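Atg5 (Kluyveromyces marxianus, PDB 3VQI) takes part in autophagic vesicle formation and cytoplasm-to-vacuole transport, and is the protein that carries Atg12 in the autophagy-essential Atg12–Atg5 conjugate. Local coordinates at residues V20-D24 / A25-P29; P53-V56 / R57-D61; V242-G246 / I247-I251; D123-P126 / R127-P131. One frame throughout, in Å; residues are numbered along the deposited sequence.

Contact 1 of 4, residues V20-D24 / A25-P29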
ATOM      1  N   VAL A  20       2.494  17.333   0.118  1.00 53.84           N
ATOM      2  CA  VAL A  20       1.080  17.435  -0.180  1.00 53.67           C
ATOM      3  C   VAL A  20       0.696  18.892  -0.408  1.00 54.29           C
ATOM      4  O   VAL A  20       0.796  19.724   0.497  1.00 56.37           O
ATOM      5  CB  VAL A  20       0.238  16.859   0.980  1.00 52.34           C
ATOM      6  CG1 VAL A  20      -1.236  16.934   0.643  1.00 50.37           C
ATOM      7  CG2 VAL A  20       0.661  15.423   1.251  1.00 49.36           C
ATOM      8  N   VAL A  21       0.254  19.194  -1.624  1.00 52.77           N
ATOM      9  CA  VAL A  21      -0.143  20.549  -1.979  1.00 50.65           C
ATOM     10  C   VAL A  21      -1.616  20.571  -2.355  1.00 49.82           C
ATOM     11  O   VAL A  21      -2.086  19.671  -3.048  1.00 48.33           O
ATOM     12  CB  VAL A  21       0.651  21.059  -3.204  1.00 51.77           C
ATOM     13  CG1 VAL A  21       0.393  22.548  -3.392  1.00 49.44           C
ATOM     14  CG2 VAL A  21       2.150  20.745  -3.048  1.00 50.31           C
ATOM     15  N   VAL A  22      -2.348  21.589  -1.911  1.00 49.22           N
ATOM     16  CA  VAL A  22      -3.760  21.669  -2.268  1.00 50.22           C
ATOM     17  C   VAL A  22      -3.867  21.801  -3.785  1.00 50.95           C
ATOM     18  O   VAL A  22      -3.025  22.441  -4.410  1.00 48.89           O
ATOM     19  CB  VAL A  22      -4.444  22.874  -1.630  1.00 50.28           C
ATOM     20  CG1 VAL A  22      -5.908  22.891  -2.034  1.00 47.86           C
ATOM     21  CG2 VAL A  22      -4.308  22.805  -0.118  1.00 50.38           C
ATOM     22  N   SER A  23      -4.884  21.183  -4.380  1.00 51.53           N
ATOM     23  CA  SER A  23      -5.037  21.252  -5.827  1.00 53.16           C
ATOM     24  C   SER A  23      -5.591  22.610  -6.225  1.00 55.47           C
ATOM     25  O   SER A  23      -6.331  23.243  -5.465  1.00 55.60           O
ATOM     26  CB  SER A  23      -5.961  20.146  -6.337  1.00 51.94           C
ATOM     27  OG  SER A  23      -7.314  20.403  -6.008  1.00 55.09           O
ATOM     28  N   ASP A  24      -5.223  23.051  -7.425  1.00 57.14           N
ATOM     29  CA  ASP A  24      -5.663  24.346  -7.936  1.00 56.86           C
ATOM     30  C   ASP A  24      -7.172  24.500  -7.848  1.00 55.00           C
ATOM     31  O   ASP A  24      -7.677  25.557  -7.481  1.00 54.77           O
ATOM     32  CB  ASP A  24      -5.205  24.514  -9.386  1.00 58.12           C
ATOM     33  CG  ASP A  24      -3.733  24.161  -9.577  1.00 61.39           C
ATOM     34  OD1 ASP A  24      -2.883  24.683  -8.825  1.00 59.73           O
ATOM     35  OD2 ASP A  24      -3.427  23.359 -10.487  1.00 64.80           O
ATOM     36  N   ALA A  25      -7.891  23.429  -8.158  1.00 53.63           N
ATOM     37  CA  ALA A  25      -9.346  23.454  -8.142  1.00 52.91           C
ATOM     38  C   ALA A  25     -10.013  23.914  -6.850  1.00 53.43           C
ATOM     39  O   ALA A  25     -11.068  24.544  -6.899  1.00 54.38           O
ATOM     40  CB  ALA A  25      -9.888  22.085  -8.531  1.00 48.90           C
ATOM     41  N   ILE A  26      -9.418  23.620  -5.697  1.00 54.33           N
ATOM     42  CA  ILE A  26     -10.063  23.995  -4.437  1.00 55.20           C
ATOM     43  C   ILE A  26      -9.316  24.972  -3.532  1.00 56.33           C
ATOM     44  O   ILE A  26      -9.847  25.391  -2.498  1.00 55.17           O
ATOM     45  CB  ILE A  26     -10.406  22.734  -3.589  1.00 54.49           C
ATOM     46  CG1 ILE A  26      -9.114  22.030  -3.148  1.00 53.49           C
ATOM     47  CG2 ILE A  26     -11.282  21.786  -4.394  1.00 50.92           C
ATOM     48  CD1 ILE A  26      -9.331  20.876  -2.185  1.00 51.74           C
ATOM     49  N   VAL A  27      -8.097  25.336  -3.908  1.00 56.71           N
ATOM     50  CA  VAL A  27      -7.320  26.260  -3.093  1.00 60.65           C
ATOM     51  C   VAL A  27      -7.903  27.671  -3.103  1.00 63.81           C
ATOM     52  O   VAL A  27      -8.568  28.070  -4.060  1.00 65.07           O
ATOM     53  CB  VAL A  27      -5.861  26.330  -3.580  1.00 60.41           C
ATOM     54  CG1 VAL A  27      -5.801  26.994  -4.946  1.00 61.44           C
ATOM     55  CG2 VAL A  27      -5.003  27.077  -2.577  1.00 57.33           C
ATOM     56  N   VAL A  28      -7.662  28.423  -2.028  1.00 67.63           N
ATOM     57  CA  VAL A  28      -8.140  29.800  -1.945  1.00 70.52           C
ATOM     58  C   VAL A  28      -7.292  30.656  -2.886  1.00 72.96           C
ATOM     59  O   VAL A  28      -6.064  30.513  -2.942  1.00 71.98           O
ATOM     60  CB  VAL A  28      -8.024  30.374  -0.519  1.00 69.87           C
ATOM     61  CG1 VAL A  28      -8.981  29.655   0.410  1.00 69.24           C
ATOM     62  CG2 VAL A  28      -6.601  30.248  -0.022  1.00 70.86           C
ATOM     63  N   PRO A  29      -7.945  31.556  -3.640  1.00 75.55           N
ATOM     64  CA  PRO A  29      -7.317  32.465  -4.604  1.00 76.64           C
ATOM     65  C   PRO A  29      -5.926  32.986  -4.246  1.00 77.92           C
ATOM     66  O   PRO A  29      -5.713  33.563  -3.175  1.00 77.17           O
ATOM     67  CB  PRO A  29      -8.347  33.578  -4.729  1.00 77.48           C
ATOM     68  CG  PRO A  29      -9.639  32.805  -4.677  1.00 77.20           C
ATOM     69  CD  PRO A  29      -9.391  31.842  -3.522  1.00 76.64           C
TER
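V22 and I26 meet where a strand gives way to a tight turn: CG1 of V22 lies 3.5 Å from CG1 of I26, the two side chains crossing at about a right angle. The same V22 CG1 also reaches V27, 3.8 Å from its CB, so one methyl serves both residues of the returning chain. It faces the turn because it is anti to its own nitrogen (chi1 -180°), while CG2, beside the nitrogen, meets L59. The polar core of the turn is the carbonyl oxygen of S23, which accepts two backbone bonds. S23 O takes I26 N at 3.1 Å from above the carbonyl plane, and V27 N at 3.2 Å almost in line with the C=O bond. V27 CG1 rests over this region, 3.5 Å from D24 O. Further out, the OG of S23 makes a weak hydrogen bond to L119 O, V22 packs on I63, and I26 touches V65 and H121. The five residues S23 to V27, closed by an i-to-i+4 bond, form an alpha turn at the exit of strand 15-22, the first strand of the UblA ubiquitin fold, as the chain sets out toward its antiparallel neighbour 37-43.

Contact 2 of 4, residues P53-V56 / R57-D61; sequences PTVV and RKLAD
R57 doubles back over T54, one turn earlier on the same helix. Its CG leaves anti to the backbone nitrogen (chi1 -168°), and bends at chi2 and chi3 (-32°) then swing the guanidinium back toward P53 and T54. One face of that flat group is turned to the backbone, with T54 CA and P53 O beneath it; NH2 comes to 3.7 Å from T54 CA. The hydroxyl of T54 is only a loose neighbour, OG1 standing 3.9 Å from R57 NH2. The other branch of T54, CG2, runs beside K58, 4.2 Å from its CE. K58 is extended as far as CE, bending only at chi4, the torsion that places NZ, its side chain touching C38 and I40. Under these side chains the helical i-to-i+4 bonds continue: R57 N bonds to P53 O at 2.8 Å and K58 N to T54 O at 3.0 Å. This is the helix that crosses the sheet of the UblA ubiquitin fold, and its inner side is apolar. V55 sends CG1 out alongside L59, whose CD1 lies 4.2 Å away. Both point the same way, into the sheet: V55 touches V20 and I40, and L59 touches V22 and C38. Where L59 follows, its N-H divides between two carbonyls, bonding V55 O at 3.2 Å and more weakly V56 O. V56 takes a different direction, packing on Y67 and D70.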
ATOM      1  N   PRO A  53      -6.895  12.806   7.142  1.00 53.01           N
ATOM      2  CA  PRO A  53      -7.305  13.873   8.069  1.00 53.24           C
ATOM      3  C   PRO A  53      -6.212  14.813   8.565  1.00 53.01           C
ATOM      4  O   PRO A  53      -6.458  15.989   8.820  1.00 53.86           O
ATOM      5  CB  PRO A  53      -7.980  13.110   9.217  1.00 54.36           C
ATOM      6  CG  PRO A  53      -7.472  11.709   9.080  1.00 55.22           C
ATOM      7  CD  PRO A  53      -7.410  11.505   7.599  1.00 53.73           C
ATOM      8  N   THR A  54      -5.006  14.289   8.718  1.00 53.49           N
ATOM      9  CA  THR A  54      -3.886  15.097   9.179  1.00 51.63           C
ATOM     10  C   THR A  54      -3.590  16.123   8.098  1.00 50.70           C
ATOM     11  O   THR A  54      -3.424  17.310   8.378  1.00 50.93           O
ATOM     12  CB  THR A  54      -2.638  14.229   9.386  1.00 52.51           C
ATOM     13  OG1 THR A  54      -2.988  13.086  10.173  1.00 51.06           O
ATOM     14  CG2 THR A  54      -1.530  15.021  10.070  1.00 50.91           C
ATOM     15  N   VAL A  55      -3.523  15.654   6.858  1.00 48.39           N
ATOM     16  CA  VAL A  55      -3.250  16.535   5.732  1.00 46.46           C
ATOM     17  C   VAL A  55      -4.369  17.557   5.593  1.00 46.87           C
ATOM     18  O   VAL A  55      -4.117  18.745   5.385  1.00 46.60           O
ATOM     19  CB  VAL A  55      -3.075  15.719   4.453  1.00 45.60           C
ATOM     20  CG1 VAL A  55      -3.151  16.599   3.223  1.00 46.77           C
ATOM     21  CG2 VAL A  55      -1.733  15.052   4.500  1.00 45.30           C
ATOM     22  N   VAL A  56      -5.609  17.115   5.741  1.00 47.76           N
ATOM     23  CA  VAL A  56      -6.715  18.042   5.641  1.00 49.39           C
ATOM     24  C   VAL A  56      -6.594  19.113   6.721  1.00 51.40           C
ATOM     25  O   VAL A  56      -6.732  20.296   6.439  1.00 51.98           O
ATOM     26  CB  VAL A  56      -8.056  17.316   5.761  1.00 48.87           C
ATOM     27  CG1 VAL A  56      -9.168  18.316   6.014  1.00 46.77           C
ATOM     28  CG2 VAL A  56      -8.330  16.536   4.472  1.00 49.41           C
ATOM     29  N   ARG A  57      -6.316  18.694   7.952  1.00 53.86           N
ATOM     30  CA  ARG A  57      -6.168  19.616   9.080  1.00 54.01           C
ATOM     31  C   ARG A  57      -5.103  20.677   8.788  1.00 52.82           C
ATOM     32  O   ARG A  57      -5.369  21.873   8.851  1.00 52.19           O
ATOM     33  CB  ARG A  57      -5.761  18.844  10.348  1.00 56.66           C
ATOM     34  CG  ARG A  57      -5.856  19.643  11.672  1.00 58.87           C
ATOM     35  CD  ARG A  57      -4.756  19.289  12.712  1.00 60.28           C
ATOM     36  NE  ARG A  57      -4.291  17.893  12.692  1.00 61.60           N
ATOM     37  CZ  ARG A  57      -5.075  16.822  12.801  1.00 61.65           C
ATOM     38  NH1 ARG A  57      -6.384  16.959  12.938  1.00 65.12           N
ATOM     39  NH2 ARG A  57      -4.551  15.606  12.777  1.00 62.22           N
ATOM     40  N   LYS A  58      -3.896  20.235   8.463  1.00 52.29           N
ATOM     41  CA  LYS A  58      -2.810  21.167   8.206  1.00 53.53           C
ATOM     42  C   LYS A  58      -3.079  22.191   7.118  1.00 54.83           C
ATOM     43  O   LYS A  58      -2.507  23.284   7.146  1.00 55.82           O
ATOM     44  CB  LYS A  58      -1.528  20.428   7.836  1.00 53.62           C
ATOM     45  CG  LYS A  58      -0.845  19.693   8.959  1.00 55.31           C
ATOM     46  CD  LYS A  58       0.580  19.334   8.543  1.00 57.36           C
ATOM     47  CE  LYS A  58       1.124  18.137   9.314  1.00 58.97           C
ATOM     48  NZ  LYS A  58       2.099  18.510  10.376  1.00 59.44           N
ATOM     49  N   LEU A  59      -3.938  21.848   6.161  1.00 54.67           N
ATOM     50  CA  LEU A  59      -4.216  22.751   5.047  1.00 52.77           C
ATOM     51  C   LEU A  59      -5.634  23.292   5.019  1.00 53.85           C
ATOM     52  O   LEU A  59      -6.003  23.983   4.074  1.00 56.24           O
ATOM     53  CB  LEU A  59      -3.914  22.045   3.717  1.00 49.77           C
ATOM     54  CG  LEU A  59      -2.573  21.302   3.641  1.00 49.06           C
ATOM     55  CD1 LEU A  59      -2.437  20.590   2.302  1.00 46.33           C
ATOM     56  CD2 LEU A  59      -1.421  22.282   3.849  1.00 47.36           C
ATOM     57  N   ALA A  60      -6.426  22.995   6.045  1.00 54.57           N
ATOM     58  CA  ALA A  60      -7.809  23.470   6.095  1.00 56.51           C
ATOM     59  C   ALA A  60      -7.918  24.975   5.847  1.00 58.90           C
ATOM     60  O   ALA A  60      -8.925  25.455   5.323  1.00 58.59           O
ATOM     61  CB  ALA A  60      -8.431  23.128   7.430  1.00 54.19           C
ATOM     62  N   ASP A  61      -6.876  25.709   6.222  1.00 60.73           N
ATOM     63  CA  ASP A  61      -6.845  27.159   6.062  1.00 63.83           C
ATOM     64  C   ASP A  61      -6.780  27.626   4.620  1.00 64.34           C
ATOM     65  O   ASP A  61      -7.317  28.679   4.275  1.00 62.96           O
ATOM     66  CB  ASP A  61      -5.646  27.741   6.814  1.00 66.19           C
ATOM     67  CG  ASP A  61      -6.016  28.264   8.180  1.00 69.35           C
ATOM     68  OD1 ASP A  61      -7.136  27.946   8.650  1.00 70.36           O
ATOM     69  OD2 ASP A  61      -5.183  28.989   8.782  1.00 70.85           O
TER

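Contact 3 of 4, residues V242-G246 / I247-I251; sequences VIIQG and IDVSI
V249 sits between V242 and I244 on one face of a two-stranded hairpin, and its CG1 does nearly all the touching. That methyl lies 3.5 Å from V242 CB and 3.4 Å from I244 CD1. It can reach both because V249 turns CG1 in between its nitrogen and its carbonyl carbon (chi1 51°). The I244 chain crosses it obliquely, led there by a CG1 anti to the carbonyl carbon. On the other face I243 and D248 run alongside each other in the same direction, with I243 CG1 3.8 Å from D248 OD1. The backbone between them is antiparallel. V242 N bonds to V249 O, in the carbonyl plane, and V249 N to V242 O, both at 2.9 Å, and I244 and I247 close the end of the ladder with a further pair. The two residues in the bend, Q245 and G246, make a type I' turn with positive phi at both positions; at G246 a side chain would strike the preceding carbonyl. Q245 directs its amide away from the hairpin to D45 and F262 O. The face holding V249 packs on L258 and L271 in the UblB ubiquitin fold, an apolar side backed by a mixed one, where I243 sits beside the D248–K274 salt bridge.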
ATOM      1  N   VAL A 242      13.679  -5.254 -10.888  1.00 86.41           N
ATOM      2  CA  VAL A 242      12.264  -5.048 -10.582  1.00 83.01           C
ATOM      3  C   VAL A 242      12.226  -4.146  -9.358  1.00 80.47           C
ATOM      4  O   VAL A 242      13.247  -3.977  -8.696  1.00 79.93           O
ATOM      5  CB  VAL A 242      11.579  -6.377 -10.222  1.00 83.14           C
ATOM      6  CG1 VAL A 242      10.103  -6.158  -9.999  1.00 83.69           C
ATOM      7  CG2 VAL A 242      11.807  -7.389 -11.325  1.00 84.39           C
ATOM      8  N   ILE A 243      11.076  -3.549  -9.057  1.00 77.92           N
ATOM      9  CA  ILE A 243      10.994  -2.699  -7.872  1.00 74.59           C
ATOM     10  C   ILE A 243      10.112  -3.322  -6.799  1.00 73.14           C
ATOM     11  O   ILE A 243       8.912  -3.506  -6.996  1.00 74.19           O
ATOM     12  CB  ILE A 243      10.448  -1.296  -8.181  1.00 74.01           C
ATOM     13  CG1 ILE A 243      11.403  -0.545  -9.112  1.00 72.50           C
ATOM     14  CG2 ILE A 243      10.299  -0.517  -6.882  1.00 74.10           C
ATOM     15  CD1 ILE A 243      11.048   0.926  -9.302  1.00 69.58           C
ATOM     16  N   ILE A 244      10.723  -3.658  -5.668  1.00 70.84           N
ATOM     17  CA  ILE A 244      10.010  -4.255  -4.550  1.00 67.45           C
ATOM     18  C   ILE A 244      10.363  -3.493  -3.288  1.00 66.91           C
ATOM     19  O   ILE A 244      11.535  -3.233  -3.027  1.00 66.87           O
ATOM     20  CB  ILE A 244      10.407  -5.709  -4.345  1.00 66.77           C
ATOM     21  CG1 ILE A 244      10.069  -6.516  -5.597  1.00 65.42           C
ATOM     22  CG2 ILE A 244       9.692  -6.270  -3.130  1.00 65.63           C
ATOM     23  CD1 ILE A 244      10.501  -7.960  -5.523  1.00 64.56           C
ATOM     24  N   GLN A 245       9.346  -3.130  -2.514  1.00 65.30           N
ATOM     25  CA  GLN A 245       9.551  -2.398  -1.273  1.00 64.34           C
ATOM     26  C   GLN A 245      10.522  -1.234  -1.417  1.00 66.35           C
ATOM     27  O   GLN A 245      11.225  -0.886  -0.466  1.00 66.63           O
ATOM     28  CB  GLN A 245      10.039  -3.355  -0.190  1.00 61.24           C
ATOM     29  CG  GLN A 245       8.943  -4.211   0.406  1.00 56.61           C
ATOM     30  CD  GLN A 245       7.967  -3.387   1.220  1.00 55.72           C
ATOM     31  OE1 GLN A 245       8.196  -2.198   1.470  1.00 55.23           O
ATOM     32  NE2 GLN A 245       6.879  -4.012   1.650  1.00 54.76           N
ATOM     33  N   GLY A 246      10.560  -0.641  -2.609  1.00 67.93           N
ATOM     34  CA  GLY A 246      11.428   0.498  -2.856  1.00 69.94           C
ATOM     35  C   GLY A 246      12.870   0.180  -3.217  1.00 72.87           C
ATOM     36  O   GLY A 246      13.722   1.076  -3.265  1.00 72.31           O
ATOM     37  N   ILE A 247      13.156  -1.091  -3.475  1.00 74.48           N
ATOM     38  CA  ILE A 247      14.511  -1.485  -3.825  1.00 76.06           C
ATOM     39  C   ILE A 247      14.552  -2.315  -5.104  1.00 77.59           C
ATOM     40  O   ILE A 247      13.674  -3.147  -5.354  1.00 75.40           O
ATOM     41  CB  ILE A 247      15.178  -2.264  -2.659  1.00 76.56           C
ATOM     42  CG1 ILE A 247      14.333  -3.480  -2.283  1.00 76.88           C
ATOM     43  CG2 ILE A 247      15.324  -1.354  -1.439  1.00 75.89           C
ATOM     44  CD1 ILE A 247      14.720  -4.100  -0.955  1.00 77.60           C
ATOM     45  N   ASP A 248      15.571  -2.056  -5.922  1.00 80.07           N
ATOM     46  CA  ASP A 248      15.759  -2.766  -7.182  1.00 81.25           C
ATOM     47  C   ASP A 248      16.240  -4.180  -6.887  1.00 82.08           C
ATOM     48  O   ASP A 248      17.322  -4.365  -6.342  1.00 82.53           O
ATOM     49  CB  ASP A 248      16.789  -2.046  -8.061  1.00 80.97           C
ATOM     50  CG  ASP A 248      16.356  -0.637  -8.447  1.00 81.90           C
ATOM     51  OD1 ASP A 248      15.219  -0.468  -8.935  1.00 82.32           O
ATOM     52  OD2 ASP A 248      17.156   0.309  -8.275  1.00 82.87           O
ATOM     53  N   VAL A 249      15.424  -5.168  -7.241  1.00 83.21           N
ATOM     54  CA  VAL A 249      15.748  -6.574  -7.031  1.00 84.60           C
ATOM     55  C   VAL A 249      16.117  -7.211  -8.372  1.00 86.05           C
ATOM     56  O   VAL A 249      15.462  -6.954  -9.382  1.00 86.99           O
ATOM     57  CB  VAL A 249      14.540  -7.328  -6.415  1.00 84.75           C
ATOM     58  CG1 VAL A 249      13.297  -7.050  -7.227  1.00 86.80           C
ATOM     59  CG2 VAL A 249      14.799  -8.826  -6.383  1.00 85.37           C
ATOM     60  N   SER A 250      17.166  -8.031  -8.388  1.00 86.89           N
ATOM     61  CA  SER A 250      17.594  -8.694  -9.618  1.00 87.46           C
ATOM     62  C   SER A 250      16.489  -9.619 -10.118  1.00 87.60           C
ATOM     63  O   SER A 250      15.870 -10.336  -9.332  1.00 87.24           O
ATOM     64  CB  SER A 250      18.877  -9.490  -9.375  1.00 87.55           C
ATOM     65  N   ILE A 251      16.238  -9.603 -11.423  1.00 87.81           N
ATOM     66  CA  ILE A 251      15.199 -10.449 -11.994  1.00 88.79           C
ATOM     67  C   ILE A 251      15.537 -11.926 -11.810  1.00 90.09           C
ATOM     68  O   ILE A 251      14.815 -12.791 -12.299  1.00 90.62           O
ATOM     69  CB  ILE A 251      15.013 -10.132 -13.471  1.00 87.04           C
TER

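Contact 4 of 4, residues D123-P126 / R127-P131; sequences DKYP and RGILP. With SO4 (sulfate ion), chain I; SO4 (sulfate ion), chain H.
Y125 and P131 make the close-packed end of this loop: P131 CB lies over one face of the tyrosine ring, displaced toward the rim, in a CH-pi contact. The nearest carbons are modelled too close, so the spacing is doubtful. I129 arrives obliquely at the same ring, its CG2 4.1 Å from Y125 CD1, and also touches W85. At the far end OH bonds to N73 N. Replacing this tyrosine with an alanine would strip the face from P131 and is likely to leave N73 N without this partner and I129 without the ring beside it. In this loop between strand 114-121 and helix 135-155, P126 to I129 form a type II beta turn, with I129 N bonded to P126 O at 3.2 Å and G128 (phi 79°) at its third position. At the exposed, polar end R127 leaves with CG anti to its nitrogen (chi1 166°) and bends at chi3 to bring its guanidinium edge to a sulfate ion, NE bonding its O1 at 3.0 Å while NH2 bonds it weakly. K124 NZ donates to O2 of that sulfate and to O4 of a second, both at 3.1 Å. Both ions probably came from the crystallisation liquor.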
ATOM      1  N   ASP A 123     -17.520  16.650  -5.603  1.00 47.14           N
ATOM      2  CA  ASP A 123     -18.762  15.921  -5.408  1.00 49.74           C
ATOM      3  C   ASP A 123     -18.754  14.615  -6.187  1.00 49.24           C
ATOM      4  O   ASP A 123     -19.543  13.715  -5.921  1.00 48.70           O
ATOM      5  CB  ASP A 123     -19.953  16.789  -5.822  1.00 52.78           C
ATOM      6  CG  ASP A 123     -20.002  18.109  -5.060  1.00 59.04           C
ATOM      7  OD1 ASP A 123     -19.749  18.102  -3.828  1.00 61.74           O
ATOM      8  OD2 ASP A 123     -20.301  19.155  -5.683  1.00 60.38           O
ATOM      9  N   LYS A 124     -17.847  14.519  -7.146  1.00 47.58           N
ATOM     10  CA  LYS A 124     -17.741  13.332  -7.966  1.00 47.64           C
ATOM     11  C   LYS A 124     -16.321  12.795  -7.911  1.00 47.29           C
ATOM     12  O   LYS A 124     -15.385  13.457  -8.367  1.00 48.96           O
ATOM     13  CB  LYS A 124     -18.087  13.659  -9.417  1.00 49.13           C
ATOM     14  CG  LYS A 124     -18.050  12.454 -10.348  1.00 52.03           C
ATOM     15  CD  LYS A 124     -18.045  12.871 -11.819  1.00 55.70           C
ATOM     16  CE  LYS A 124     -16.777  13.643 -12.167  1.00 56.41           C
ATOM     17  NZ  LYS A 124     -16.573  13.796 -13.632  1.00 57.55           N
ATOM     18  N   TYR A 125     -16.168  11.593  -7.364  1.00 44.36           N
ATOM     19  CA  TYR A 125     -14.866  10.954  -7.258  1.00 43.45           C
ATOM     20  C   TYR A 125     -14.355  10.631  -8.642  1.00 41.03           C
ATOM     21  O   TYR A 125     -15.129  10.365  -9.554  1.00 40.39           O
ATOM     22  CB  TYR A 125     -14.965   9.641  -6.478  1.00 45.42           C
ATOM     23  CG  TYR A 125     -14.936   9.768  -4.975  1.00 48.48           C
ATOM     24  CD1 TYR A 125     -13.734   9.938  -4.288  1.00 48.43           C
ATOM     25  CD2 TYR A 125     -16.113   9.677  -4.232  1.00 50.39           C
ATOM     26  CE1 TYR A 125     -13.705  10.006  -2.895  1.00 50.56           C
ATOM     27  CE2 TYR A 125     -16.096   9.748  -2.837  1.00 50.90           C
ATOM     28  CZ  TYR A 125     -14.892   9.908  -2.177  1.00 51.95           C
ATOM     29  OH  TYR A 125     -14.887   9.945  -0.797  1.00 56.90           O
ATOM     30  N   PRO A 126     -13.036  10.665  -8.821  1.00 40.47           N
ATOM     31  CA  PRO A 126     -12.491  10.345 -10.141  1.00 40.85           C
ATOM     32  C   PRO A 126     -12.816   8.887 -10.487  1.00 42.02           C
ATOM     33  O   PRO A 126     -13.008   8.038  -9.601  1.00 39.48           O
ATOM     34  CB  PRO A 126     -10.992  10.574  -9.970  1.00 39.37           C
ATOM     35  CG  PRO A 126     -10.923  11.634  -8.898  1.00 42.80           C
ATOM     36  CD  PRO A 126     -12.002  11.207  -7.923  1.00 40.98           C
ATOM     37  N   ARG A 127     -12.877   8.615 -11.783  1.00 42.91           N
ATOM     38  CA  ARG A 127     -13.180   7.291 -12.289  1.00 44.11           C
ATOM     39  C   ARG A 127     -12.258   6.237 -11.699  1.00 42.28           C
ATOM     40  O   ARG A 127     -11.047   6.423 -11.640  1.00 41.32           O
ATOM     41  CB  ARG A 127     -13.087   7.324 -13.816  1.00 47.82           C
ATOM     42  CG  ARG A 127     -13.040   5.980 -14.518  1.00 52.98           C
ATOM     43  CD  ARG A 127     -12.935   6.208 -16.024  1.00 57.23           C
ATOM     44  NE  ARG A 127     -14.171   6.781 -16.547  1.00 61.01           N
ATOM     45  CZ  ARG A 127     -15.081   6.079 -17.212  1.00 61.68           C
ATOM     46  NH1 ARG A 127     -14.874   4.784 -17.438  1.00 62.00           N
ATOM     47  NH2 ARG A 127     -16.202   6.661 -17.620  1.00 61.28           N
ATOM     48  N   GLY A 128     -12.852   5.140 -11.234  1.00 43.19           N
ATOM     49  CA  GLY A 128     -12.084   4.042 -10.654  1.00 44.53           C
ATOM     50  C   GLY A 128     -11.568   4.158  -9.221  1.00 45.43           C
ATOM     51  O   GLY A 128     -11.196   3.153  -8.614  1.00 44.81           O
ATOM     52  N   ILE A 129     -11.524   5.368  -8.674  1.00 46.14           N
ATOM     53  CA  ILE A 129     -11.038   5.555  -7.310  1.00 47.62           C
ATOM     54  C   ILE A 129     -12.076   5.114  -6.273  1.00 46.81           C
ATOM     55  O   ILE A 129     -13.212   5.575  -6.292  1.00 46.76           O
ATOM     56  CB  ILE A 129     -10.651   7.046  -7.058  1.00 47.11           C
ATOM     57  CG1 ILE A 129      -9.184   7.294  -7.418  1.00 48.30           C
ATOM     58  CG2 ILE A 129     -10.817   7.389  -5.599  1.00 49.12           C
ATOM     59  CD1 ILE A 129      -8.792   6.899  -8.800  1.00 46.49           C
ATOM     60  N   LEU A 130     -11.695   4.214  -5.374  1.00 47.50           N
ATOM     61  CA  LEU A 130     -12.623   3.762  -4.336  1.00 45.86           C
ATOM     62  C   LEU A 130     -12.788   4.874  -3.319  1.00 44.09           C
ATOM     63  O   LEU A 130     -11.813   5.363  -2.757  1.00 43.14           O
ATOM     64  CB  LEU A 130     -12.100   2.524  -3.611  1.00 46.92           C
ATOM     65  CG  LEU A 130     -12.093   1.181  -4.330  1.00 51.68           C
ATOM     66  CD1 LEU A 130     -11.287   0.176  -3.505  1.00 53.96           C
ATOM     67  CD2 LEU A 130     -13.532   0.701  -4.521  1.00 53.99           C
ATOM     68  N   PRO A 131     -14.031   5.300  -3.084  1.00 44.13           N
ATOM     69  CA  PRO A 131     -14.302   6.365  -2.118  1.00 45.18           C
ATOM     70  C   PRO A 131     -14.014   5.950  -0.674  1.00 46.60           C
ATOM     71  O   PRO A 131     -14.367   4.855  -0.254  1.00 47.36           O
ATOM     72  CB  PRO A 131     -15.781   6.677  -2.352  1.00 45.31           C
ATOM     73  CG  PRO A 131     -16.330   5.428  -2.935  1.00 45.06           C
ATOM     74  CD  PRO A 131     -15.243   4.950  -3.845  1.00 43.81           C
TER
HETATM   75  S   SO4 I 304     -15.887  10.771 -15.448  1.00118.86           S
HETATM   76  O1  SO4 I 304     -15.227   9.591 -16.032  1.00117.15           O
HETATM   77  O2  SO4 I 304     -15.379  10.999 -14.087  1.00117.01           O
HETATM   78  O3  SO4 I 304     -15.615  11.980 -16.299  1.00117.01           O
HETATM   79  O4  SO4 I 304     -17.374  10.553 -15.417  1.00117.12           O
HETATM   80  S   SO4 H 303     -13.736  16.595 -14.574  1.00121.87           S
HETATM   81  O1  SO4 H 303     -14.066  17.052 -15.942  1.00122.33           O
HETATM   82  O2  SO4 H 303     -13.055  15.287 -14.645  1.00122.56           O
HETATM   83  O3  SO4 H 303     -12.845  17.580 -13.931  1.00121.85           O
HETATM   84  O4  SO4 H 303     -14.976  16.455 -13.788  1.00122.25           O

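In the fold
From the N terminus the chain meets the four contacts in series, in the order 1, 2, 4, 3, and none nests in or crosses another. Contact 1 turns the chain at the end of the first UblA strand. Contact 2 is a turn-to-turn contact in the helix of the same domain, and the two touch directly, tying the helix to the sheet. Contact 4 bends the loop that follows strand 114-121 and leads to helix 135-155; it touches neither contact 1 nor contact 2, coming within about 8 Å of contact 1 at the nearest atoms. Contact 3 closes a hairpin in UblB, its centre about 33 Å from that of contact 2, across the centre of the chain.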